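Local coordinates for hypothetical protein (Streptococcus pneumoniae, PDB 2HIY), which is of unknown function and belongs to the conserved bacterial DUF1697 family, its chain carrying two four-stranded antiparallel sheets, at residues Leu79-Leu82 with Glu83-Glu86. Sequence-based numbering, arbitrary orientation.
Sequences LLSL and EDFE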
# COMPACT_ATOMS: atom_id res chain seq x y z
N LEU D 79 12.78 28.55 -6.89
CA LEU D 79 13.00 29.71 -6.03
C LEU D 79 12.38 30.91 -6.72
O LEU D 79 12.79 31.29 -7.83
CB LEU D 79 14.50 29.93 -5.82
CG LEU D 79 14.82 31.09 -4.85
CD1 LEU D 79 14.34 30.84 -3.44
CD2 LEU D 79 16.33 31.33 -4.84
N LEU D 80 11.38 31.50 -6.07
CA LEU D 80 10.66 32.61 -6.69
C LEU D 80 10.30 33.64 -5.65
O LEU D 80 10.11 33.31 -4.49
CB LEU D 80 9.40 32.09 -7.38
CG LEU D 80 8.45 31.28 -6.52
CD1 LEU D 80 7.18 32.08 -6.26
CD2 LEU D 80 8.10 30.04 -7.29
N SER D 81 10.15 34.89 -6.09
CA SER D 81 9.86 35.97 -5.17
C SER D 81 8.37 36.29 -5.10
O SER D 81 7.59 35.91 -5.97
CB SER D 81 10.60 37.23 -5.62
OG SER D 81 10.08 37.64 -6.87
N LEU D 82 7.99 37.07 -4.09
CA LEU D 82 6.63 37.60 -4.03
C LEU D 82 6.30 38.38 -5.31
O LEU D 82 5.21 38.22 -5.86
CB LEU D 82 6.46 38.50 -2.79
CG LEU D 82 5.15 39.31 -2.69
CD1 LEU D 82 3.92 38.41 -2.55
CD2 LEU D 82 5.23 40.35 -1.55
N GLU D 83 7.23 39.23 -5.77
CA GLU D 83 7.01 39.99 -7.01
C GLU D 83 6.69 39.05 -8.17
O GLU D 83 5.75 39.29 -8.94
CB GLU D 83 8.24 40.84 -7.35
CG GLU D 83 8.13 41.64 -8.64
CD GLU D 83 9.22 42.69 -8.81
OE1 GLU D 83 10.10 42.82 -7.92
OE2 GLU D 83 9.18 43.43 -9.82
N ASP D 84 7.48 37.97 -8.29
CA ASP D 84 7.29 36.99 -9.36
C ASP D 84 5.88 36.41 -9.29
O ASP D 84 5.20 36.25 -10.31
CB ASP D 84 8.25 35.80 -9.21
CG ASP D 84 9.71 36.11 -9.51
OD1 ASP D 84 10.02 37.10 -10.22
OD2 ASP D 84 10.57 35.30 -9.03
N PHE D 85 5.46 36.05 -8.09
CA PHE D 85 4.19 35.40 -7.87
C PHE D 85 3.03 36.35 -8.17
O PHE D 85 2.04 35.96 -8.81
CB PHE D 85 4.08 34.83 -6.45
CG PHE D 85 3.06 33.73 -6.35
CD1 PHE D 85 3.41 32.44 -6.72
CD2 PHE D 85 1.76 33.98 -5.96
CE1 PHE D 85 2.47 31.39 -6.66
CE2 PHE D 85 0.82 32.93 -5.91
CZ PHE D 85 1.19 31.66 -6.24
N GLU D 86 3.17 37.60 -7.75
CA GLU D 86 2.12 38.58 -8.01
C GLU D 86 1.97 38.83 -9.50
O GLU D 86 0.85 39.02 -10.01
CB GLU D 86 2.42 39.87 -7.26
CG GLU D 86 2.24 39.73 -5.76
CD GLU D 86 2.44 41.02 -4.99
OE1 GLU D 86 3.25 41.88 -5.41
OE2 GLU D 86 1.79 41.14 -3.93
O HOH W 1 11.54 33.07 -10.51
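Ser81 and Asp84 form a capping box where strand 78-81 runs directly into helix 82-89, and reciprocal bonds identify it. Ser81 OG, lying between its own backbone N and carbonyl carbon, accepts from Asp84 N at 3.0 Å. In return Asp84 OD2 accepts from Ser81 N at 3.0 Å. The N-H points almost straight at the oxygen (174°), yet it meets OD2 from above the carboxylate plane. Asp84 CG stands beside its own backbone N (chi1 -71°), which turns the carboxylate back toward the strand end. The first helical bonds follow, Phe85 N to Ser81 O at 3.0 Å and Glu86 N to Leu82 O at 2.8 Å. Beside the cap, Leu80 CD1 meets Phe85 CD1 at 3.8 Å, an oblique approach to the ring, and both side chains also touch Leu181 of helix 171-182. Leu82 CD1 lies 3.7 Å from Glu86 OE2, the oxygen salt-bridged to Lys182 of that same helix. On the sheet side, strand 5-10 pairs with strand 78-81, and Ser81 touches Thr5 and Tyr7. A water gives a second hydrogen bond to Asp84 OD2 at 2.8 Å and a weak one to Leu79 O.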